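Local coordinates for protein putative phosphosugar isomerase (PDB 3G68) that is a putative phosphosugar isomerase with two SIS domains, probably binding and isomerising a phosphorylated sugar as its GlmS-like relatives do, at residues T84-S90 against C110-A116; Y251-N255 against L278-T282; M15-I19 against I180-N185. All coordinates share one frame; numbering follows the deposited sequence.

Overall arrangement
The three contacts sample a double-SIS chain that carries two parallel sheets of the same strand order, 2-1-3-4-5. Contact 1 pairs neighbouring strands in the sheet bounded by strands 63-67 and 129-130. Contact 2 lies at the margin of the other sheet, between the loop before strand 258-264 and the end of helix 271-279. Their centres are about 42 Å apart, on opposite sides of the chain's centre. Contact 3 joins helices 4-20 and 170-184, so its two segments bracket contact 1 along the chain, with centres about 23 Å apart; contact 2 follows later in the chain, its centre about 39 Å from that of contact 3. None of the three touches another, and contact 3 also borders a second subunit.

Contact 1 (T84-S90 against C110-A116); sequences TLVVGVS and CKIASMA
Leu85 and Ala113 meet on one side of the strand pair 84-90 and 111-116, where Leu85 CD1 lies 3.7 Å from Ala113 CB. With CG anti to the backbone N (chi1 174°), the leucine sends CD1 across to the neighbouring strand, where it also reaches Lys111 CB. Further along the same face, Val87 and Met115 cross obliquely, with Val87 CG1 4.0 Å from CG of the selenomethionine. The other face carries Val86, whose CG2 touches Cys110 CB at 4.1 Å while its CB meets Ile112 CD1. At the start of the pair, Thr84 CG2 rests 3.8 Å from Cys110 SG.

Six backbone bonds hold the strands in parallel register. Lys111 N donates to Thr84 O and Val86 N to Lys111 O, and the ladder continues through Ala113 N to Val86 O at 2.9 Å and Gly88 N to Ala113 O. Met115 N then donates to Gly88 O, and Ser90 N closes the series on Met115 O at 3.1 Å. Helix 96-107 links the strands in a beta-alpha-beta crossover within the SIS domain, and its Met102 and Ala105 pack on Ile112.

On the opposite face, Leu154 and Leu157 of helix 145-165 cover Met115. Strand 36-40 bonds to the far edge of 84-90. In the next shell, Ser114 OG is bonded to Asp124 and Thr84 OG1 to Asn81, while Ser90 OG binds a citrate probably derived from the crystallisation liquor.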
loop_
_atom_site.group_PDB
_atom_site.type_symbol
_atom_site.label_atom_id
_atom_site.label_comp_id
_atom_site.label_asym_id
_atom_site.label_seq_id
_atom_site.Cartn_x
_atom_site.Cartn_y
_atom_site.Cartn_z
ATOM N N THR B 84 -47.149 12.961 41.732
ATOM C CA THR B 84 -47.210 11.543 41.401
ATOM C C THR B 84 -47.646 11.355 39.960
ATOM O O THR B 84 -48.715 11.819 39.584
ATOM C CB THR B 84 -48.225 10.780 42.290
ATOM O OG1 THR B 84 -47.799 10.859 43.650
ATOM C CG2 THR B 84 -48.327 9.295 41.858
ATOM N N LEU B 85 -46.826 10.660 39.177
ATOM C CA LEU B 85 -47.124 10.338 37.777
ATOM C C LEU B 85 -47.591 8.875 37.678
ATOM O O LEU B 85 -46.861 7.947 38.076
ATOM C CB LEU B 85 -45.886 10.537 36.895
ATOM C CG LEU B 85 -45.947 10.117 35.410
ATOM C CD1 LEU B 85 -46.907 11.016 34.624
ATOM C CD2 LEU B 85 -44.535 10.079 34.753
ATOM N N VAL B 86 -48.808 8.668 37.175
ATOM C CA VAL B 86 -49.299 7.304 36.924
ATOM C C VAL B 86 -49.053 7.011 35.444
ATOM O O VAL B 86 -49.563 7.720 34.560
ATOM C CB VAL B 86 -50.784 7.099 37.276
ATOM C CG1 VAL B 86 -51.223 5.673 36.919
ATOM C CG2 VAL B 86 -51.000 7.369 38.739
ATOM N N VAL B 87 -48.239 5.995 35.183
ATOM C CA VAL B 87 -47.955 5.572 33.827
ATOM C C VAL B 87 -48.822 4.344 33.535
ATOM O O VAL B 87 -48.574 3.259 34.065
ATOM C CB VAL B 87 -46.476 5.252 33.612
ATOM C CG1 VAL B 87 -46.231 4.916 32.152
ATOM C CG2 VAL B 87 -45.578 6.425 34.043
ATOM N N GLY B 88 -49.858 4.551 32.720
ATOM C CA GLY B 88 -50.725 3.478 32.256
ATOM C C GLY B 88 -50.085 2.817 31.035
ATOM O O GLY B 88 -49.742 3.502 30.066
ATOM N N VAL B 89 -49.932 1.497 31.081
ATOM C CA VAL B 89 -49.333 0.694 30.005
ATOM C C VAL B 89 -50.385 -0.268 29.421
ATOM O O VAL B 89 -51.004 -1.042 30.154
ATOM C CB VAL B 89 -48.140 -0.089 30.545
ATOM C CG1 VAL B 89 -47.448 -0.916 29.428
ATOM C CG2 VAL B 89 -47.130 0.852 31.204
ATOM N N SER B 90 -50.610 -0.199 28.112
ATOM C CA SER B 90 -51.539 -1.099 27.416
ATOM C C SER B 90 -51.157 -1.144 25.955
ATOM O O SER B 90 -51.344 -0.145 25.278
ATOM C CB SER B 90 -52.995 -0.624 27.564
ATOM O OG SER B 90 -53.891 -1.451 26.824
ATOM N N CYS B 110 -53.108 13.362 40.349
ATOM C CA CYS B 110 -51.904 12.781 39.739
ATOM C C CYS B 110 -51.742 13.216 38.276
ATOM O O CYS B 110 -52.719 13.517 37.575
ATOM C CB CYS B 110 -51.939 11.245 39.755
ATOM S SG CYS B 110 -51.954 10.471 41.383
ATOM N N LYS B 111 -50.497 13.201 37.822
ATOM C CA LYS B 111 -50.166 13.425 36.413
ATOM C C LYS B 111 -50.311 12.063 35.712
ATOM O O LYS B 111 -50.011 11.031 36.313
ATOM C CB LYS B 111 -48.759 13.988 36.296
ATOM C CG LYS B 111 -48.667 15.393 36.864
ATOM C CD LYS B 111 -47.264 15.880 36.974
ATOM C CE LYS B 111 -47.236 17.351 37.376
ATOM N NZ LYS B 111 -45.846 17.896 37.352
ATOM N N ILE B 112 -50.820 12.060 34.481
ATOM C CA ILE B 112 -51.098 10.826 33.760
ATOM C C ILE B 112 -50.266 10.714 32.484
ATOM O O ILE B 112 -50.189 11.662 31.679
ATOM C CB ILE B 112 -52.586 10.731 33.367
ATOM C CG1 ILE B 112 -53.506 10.936 34.586
ATOM C CG2 ILE B 112 -52.895 9.390 32.693
ATOM C CD1 ILE B 112 -53.309 9.946 35.757
ATOM N N ALA B 113 -49.647 9.555 32.308
ATOM C CA ALA B 113 -48.889 9.246 31.104
ATOM C C ALA B 113 -49.414 7.933 30.552
ATOM O O ALA B 113 -49.845 7.058 31.333
ATOM C CB ALA B 113 -47.404 9.161 31.413
ATOM N N SER B 114 -49.407 7.806 29.222
ATOM C CA SER B 114 -49.833 6.585 28.549
ATOM C C SER B 114 -48.687 5.951 27.737
ATOM O O SER B 114 -47.814 6.648 27.230
ATOM C CB SER B 114 -51.045 6.841 27.638
ATOM O OG SER B 114 -50.799 7.875 26.679
HETATM N N MSE B 115 -48.683 4.618 27.664
HETATM C CA MSE B 115 -47.752 3.876 26.830
HETATM C C MSE B 115 -48.520 2.799 26.090
HETATM O O MSE B 115 -48.660 1.660 26.557
HETATM C CB MSE B 115 -46.599 3.294 27.651
HETATM C CG MSE B 115 -45.706 4.349 28.255
HETATM SE SE MSE B 115 -43.970 3.576 28.768
HETATM C CE MSE B 115 -42.989 5.290 29.308
ATOM N N ALA B 116 -49.102 3.206 24.975
ATOM C CA ALA B 116 -49.819 2.316 24.087
ATOM C C ALA B 116 -48.951 2.055 22.856
ATOM O O ALA B 116 -48.066 2.864 22.517
ATOM C CB ALA B 116 -51.159 2.935 23.698
#

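Contact 2 (Y251-N255 against L278-T282); sequences YNAIN and LSGWT
Ile254 meets Trp281 from its first side-chain carbon onward: CB lies 3.8 Å from Trp281 CE3. From there CG2, placed anti to the backbone N (chi1 -61° for CG1), comes to the edge of the indole near the ring plane, also 3.8 Å from Trp281 CE3. The same methyl touches Trp281 CB and, at 4.1 Å, Thr282 CG2. The other branch leads inward, with Ile254 CG1 4.2 Å from Leu278 CD2, and the isoleucine crosses both leucine and tryptophan at about a right angle. Beyond it, Trp281 CZ3 reaches Tyr251, lying 3.6 Å from Tyr251 O and 4.0 Å from Tyr251 CB. Asn255 O approaches Thr282 CB at 3.4 Å.

Across the contact the segments are joined by packing, while each turn is held by its own backbone: Tyr251 O receives Ile254 N, and Leu278 O accepts from both Trp281 N and Thr282 N. Thr282 OG1 is bonded to Ser258 O and Asn284 N, tying the entry of strand 284-289 to that of strand 258-264. The contact thus lies at the beginning of these two neighbouring parallel strands, with Ile254 resting on Arg212 of strand 210-215 and Leu278 on Ile214 and Val285.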
loop_
_atom_site.group_PDB
_atom_site.type_symbol
_atom_site.label_atom_id
_atom_site.label_comp_id
_atom_site.label_asym_id
_atom_site.label_seq_id
_atom_site.Cartn_x
_atom_site.Cartn_y
_atom_site.Cartn_z
ATOM N N TYR B 251 -41.656 -27.376 45.029
ATOM C CA TYR B 251 -41.015 -28.673 44.757
ATOM C C TYR B 251 -41.924 -29.877 45.054
ATOM O O TYR B 251 -41.700 -30.951 44.495
ATOM C CB TYR B 251 -39.716 -28.840 45.583
ATOM C CG TYR B 251 -39.937 -28.920 47.067
ATOM C CD1 TYR B 251 -39.896 -27.769 47.858
ATOM C CD2 TYR B 251 -40.214 -30.144 47.692
ATOM C CE1 TYR B 251 -40.130 -27.832 49.211
ATOM C CE2 TYR B 251 -40.471 -30.206 49.044
ATOM C CZ TYR B 251 -40.392 -29.047 49.807
ATOM O OH TYR B 251 -40.626 -29.086 51.160
ATOM N N ASN B 252 -42.884 -29.723 45.980
ATOM C CA ASN B 252 -43.810 -30.799 46.344
ATOM C C ASN B 252 -44.596 -31.306 45.149
ATOM O O ASN B 252 -44.978 -32.459 45.147
ATOM C CB ASN B 252 -44.813 -30.365 47.423
ATOM C CG ASN B 252 -44.187 -30.150 48.767
ATOM O OD1 ASN B 252 -44.074 -29.023 49.260
ATOM N ND2 ASN B 252 -43.737 -31.216 49.356
ATOM N N ALA B 253 -44.883 -30.435 44.162
ATOM C CA ALA B 253 -45.686 -30.821 43.008
ATOM C C ALA B 253 -44.886 -31.322 41.795
ATOM O O ALA B 253 -45.490 -31.624 40.766
ATOM C CB ALA B 253 -46.611 -29.642 42.577
ATOM N N ILE B 254 -43.573 -31.477 41.907
ATOM C CA ILE B 254 -42.760 -31.914 40.756
ATOM C C ILE B 254 -42.857 -33.433 40.619
ATOM O O ILE B 254 -42.747 -34.178 41.627
ATOM C CB ILE B 254 -41.307 -31.428 40.882
ATOM C CG1 ILE B 254 -41.241 -29.886 40.926
ATOM C CG2 ILE B 254 -40.396 -31.994 39.772
ATOM C CD1 ILE B 254 -41.867 -29.090 39.732
ATOM N N ASN B 255 -43.102 -33.897 39.389
ATOM C CA ASN B 255 -43.146 -35.334 39.092
ATOM C C ASN B 255 -42.533 -35.602 37.724
ATOM O O ASN B 255 -42.056 -34.658 37.069
ATOM C CB ASN B 255 -44.559 -35.904 39.263
ATOM C CG ASN B 255 -45.549 -35.230 38.382
ATOM O OD1 ASN B 255 -45.369 -35.229 37.181
ATOM N ND2 ASN B 255 -46.605 -34.634 38.975
ATOM N N LEU B 278 -33.823 -31.733 41.010
ATOM C CA LEU B 278 -34.977 -31.855 40.107
ATOM C C LEU B 278 -34.777 -32.900 39.023
ATOM O O LEU B 278 -35.746 -33.536 38.605
ATOM C CB LEU B 278 -35.311 -30.508 39.457
ATOM C CG LEU B 278 -35.752 -29.408 40.404
ATOM C CD1 LEU B 278 -35.855 -28.068 39.668
ATOM C CD2 LEU B 278 -37.068 -29.822 41.062
ATOM N N SER B 279 -33.535 -33.075 38.550
ATOM C CA SER B 279 -33.250 -34.044 37.478
ATOM C C SER B 279 -33.418 -35.484 37.951
ATOM O O SER B 279 -33.557 -36.394 37.144
ATOM C CB SER B 279 -31.891 -33.774 36.817
ATOM O OG SER B 279 -31.899 -32.473 36.224
ATOM N N GLY B 280 -33.414 -35.680 39.262
ATOM C CA GLY B 280 -33.719 -36.962 39.866
ATOM C C GLY B 280 -35.213 -37.262 39.839
ATOM O O GLY B 280 -35.575 -38.420 39.981
ATOM N N TRP B 281 -36.075 -36.250 39.700
ATOM C CA TRP B 281 -37.543 -36.433 39.638
ATOM C C TRP B 281 -38.137 -36.371 38.224
ATOM O O TRP B 281 -39.196 -36.956 37.981
ATOM C CB TRP B 281 -38.286 -35.420 40.518
ATOM C CG TRP B 281 -37.890 -35.425 41.994
ATOM C CD1 TRP B 281 -37.477 -36.501 42.721
ATOM C CD2 TRP B 281 -38.018 -34.346 42.930
ATOM N NE1 TRP B 281 -37.267 -36.145 44.029
ATOM C CE2 TRP B 281 -37.583 -34.828 44.188
ATOM C CE3 TRP B 281 -38.390 -33.007 42.819
ATOM C CZ2 TRP B 281 -37.547 -34.021 45.342
ATOM C CZ3 TRP B 281 -38.358 -32.205 43.958
ATOM C CH2 TRP B 281 -37.927 -32.717 45.206
ATOM N N THR B 282 -37.479 -35.647 37.317
ATOM C CA THR B 282 -37.932 -35.501 35.927
ATOM C C THR B 282 -36.749 -35.346 34.983
ATOM O O THR B 282 -35.721 -34.742 35.349
ATOM C CB THR B 282 -38.911 -34.286 35.747
ATOM O OG1 THR B 282 -39.201 -34.083 34.351
ATOM C CG2 THR B 282 -38.339 -33.012 36.344
#

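Contact 3 (M15-I19 against I180-N185); sequences MREII and ILDAIN
Ile19 and Ile184 reach toward each other tip to tip, their CD1 methyls 3.6 Å apart, at the centre of an apolar cluster between helices 4-20 and 170-184. Ile19 CD1 also lies 3.6 Å from Leu181 CD2 and touches Ile180 CG2, so one methyl is set among three side chains of the facing helix. Selenomethionine Met15 lies at a slant to Ile184. Its chain bends at the last torsion (chi3 66°), which turns CE back onto Ile184 CD1 at 3.5 Å in one of its two conformers, so this contact is less certain.

Arg16 adds a mixed apolar and polar contact. Its aliphatic part, extended from CG to NE, passes Leu181 with CG 4.0 Å from Leu181 CD2, and runs past Ile184 in the opposite direction, bringing NE to 3.9 Å from Ile184 CG2. The guanidinium is linked to the other helix through water: Arg16 NE donates to a water molecule at 3.2 Å, which in turn donates to Leu181 O at 2.8 Å. That carbonyl also accepts Asn185 N, so the water bridge reaches a backbone oxygen that already has a partner.

The helices run nearly antiparallel, at 165°, with the short segment axes 11.2 Å apart at closest approach. On the Met15 side lie Leu152 of helix 145-165 and Phe312 of a loop, which also packs on Ile180. The flank bearing Arg16 and Asn185 faces Glu10 of the second subunit, whose Arg14 packs on Leu181 and forms a salt bridge with Asp182, placing the helix pair beside the subunit interface.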
loop_
_atom_site.group_PDB
_atom_site.type_symbol
_atom_site.label_atom_id
_atom_site.label_comp_id
_atom_site.label_asym_id
_atom_site.label_seq_id
_atom_site.Cartn_x
_atom_site.Cartn_y
_atom_site.Cartn_z
HETATM N N MSE B 15 -36.427 -1.167 18.313
HETATM C CA MSE B 15 -35.809 -0.688 19.560
HETATM C C MSE B 15 -34.817 0.449 19.289
HETATM O O MSE B 15 -34.816 1.472 19.989
HETATM C CB MSE B 15 -35.155 -1.838 20.321
HETATM C CG MSE B 15 -36.163 -2.843 20.888
HETATM SE SE MSE B 15 -35.307 -4.177 22.033
HETATM C CE MSE B 15 -34.733 -2.904 23.491
ATOM N N ARG B 16 -34.022 0.284 18.256
ATOM C CA ARG B 16 -33.052 1.311 17.843
ATOM C C ARG B 16 -33.743 2.608 17.408
ATOM O O ARG B 16 -33.229 3.695 17.698
ATOM C CB ARG B 16 -32.177 0.806 16.729
ATOM C CG ARG B 16 -31.232 -0.247 17.192
ATOM C CD ARG B 16 -30.639 -0.915 16.041
ATOM N NE ARG B 16 -29.847 -2.024 16.511
ATOM C CZ ARG B 16 -29.633 -3.137 15.834
ATOM N NH1 ARG B 16 -30.167 -3.315 14.635
ATOM N NH2 ARG B 16 -28.889 -4.073 16.385
ATOM N N GLU B 17 -34.896 2.497 16.741
ATOM C CA GLU B 17 -35.695 3.661 16.348
ATOM C C GLU B 17 -36.243 4.432 17.547
ATOM O O GLU B 17 -36.251 5.689 17.579
ATOM C CB GLU B 17 -36.869 3.271 15.467
ATOM C CG GLU B 17 -36.440 2.793 14.094
ATOM C CD GLU B 17 -37.586 2.228 13.282
ATOM O OE1 GLU B 17 -38.694 2.081 13.846
ATOM O OE2 GLU B 17 -37.349 1.895 12.094
ATOM N N ILE B 18 -36.693 3.670 18.531
ATOM C CA ILE B 18 -37.204 4.212 19.765
ATOM C C ILE B 18 -36.122 4.969 20.525
ATOM O O ILE B 18 -36.359 6.056 21.011
ATOM C CB ILE B 18 -37.869 3.118 20.620
ATOM C CG1 ILE B 18 -39.168 2.674 19.921
ATOM C CG2 ILE B 18 -38.164 3.654 22.041
ATOM C CD1 ILE B 18 -39.821 1.455 20.569
ATOM N N ILE B 19 -34.940 4.386 20.620
ATOM C CA ILE B 19 -33.779 5.031 21.244
ATOM C C ILE B 19 -33.463 6.376 20.537
ATOM O O ILE B 19 -33.338 7.396 21.204
ATOM C CB ILE B 19 -32.570 4.047 21.261
ATOM C CG1 ILE B 19 -32.764 3.030 22.390
ATOM C CG2 ILE B 19 -31.211 4.773 21.433
ATOM C CD1 ILE B 19 -31.826 1.789 22.296
ATOM N N ILE B 180 -27.381 -0.629 26.512
ATOM C CA ILE B 180 -28.665 -1.134 26.021
ATOM C C ILE B 180 -28.483 -1.558 24.572
ATOM O O ILE B 180 -28.929 -2.628 24.177
ATOM C CB ILE B 180 -29.783 -0.065 26.141
ATOM C CG1 ILE B 180 -30.106 0.213 27.615
ATOM C CG2 ILE B 180 -31.033 -0.476 25.418
ATOM C CD1 ILE B 180 -30.995 1.474 27.834
ATOM N N LEU B 181 -27.789 -0.745 23.780
ATOM C CA LEU B 181 -27.529 -1.102 22.369
ATOM C C LEU B 181 -26.688 -2.380 22.259
ATOM O O LEU B 181 -26.893 -3.204 21.365
ATOM C CB LEU B 181 -26.876 0.071 21.620
ATOM C CG LEU B 181 -27.796 1.242 21.295
ATOM C CD1 LEU B 181 -26.976 2.428 20.713
ATOM C CD2 LEU B 181 -28.925 0.817 20.311
ATOM N N ASP B 182 -25.759 -2.554 23.184
ATOM C CA ASP B 182 -24.946 -3.767 23.241
ATOM C C ASP B 182 -25.835 -5.008 23.513
ATOM O O ASP B 182 -25.554 -6.057 22.957
ATOM C CB ASP B 182 -23.883 -3.716 24.349
ATOM C CG ASP B 182 -22.685 -2.824 24.044
ATOM O OD1 ASP B 182 -22.422 -2.446 22.892
ATOM O OD2 ASP B 182 -21.944 -2.559 25.016
ATOM N N ALA B 183 -26.900 -4.884 24.317
ATOM C CA ALA B 183 -27.838 -5.997 24.563
ATOM C C ALA B 183 -28.695 -6.243 23.316
ATOM O O ALA B 183 -28.886 -7.377 22.854
ATOM C CB ALA B 183 -28.751 -5.665 25.768
ATOM N N ILE B 184 -29.182 -5.170 22.725
ATOM C CA ILE B 184 -30.027 -5.263 21.521
ATOM C C ILE B 184 -29.296 -5.968 20.354
ATOM O O ILE B 184 -29.895 -6.737 19.612
ATOM C CB ILE B 184 -30.503 -3.827 21.083
ATOM C CG1 ILE B 184 -31.477 -3.229 22.128
ATOM C CG2 ILE B 184 -31.084 -3.851 19.690
ATOM C CD1 ILE B 184 -31.846 -1.740 21.840
ATOM N N ASN B 185 -27.983 -5.752 20.237
ATOM C CA ASN B 185 -27.192 -6.335 19.167
ATOM C C ASN B 185 -26.935 -7.844 19.301
ATOM O O ASN B 185 -26.511 -8.489 18.353
ATOM C CB ASN B 185 -25.852 -5.618 19.002
ATOM C CG ASN B 185 -25.262 -5.849 17.617
ATOM O OD1 ASN B 185 -25.961 -5.705 16.613
ATOM N ND2 ASN B 185 -23.999 -6.205 17.559
HETATM O O HOH W 1 -27.602 -2.348 18.749
#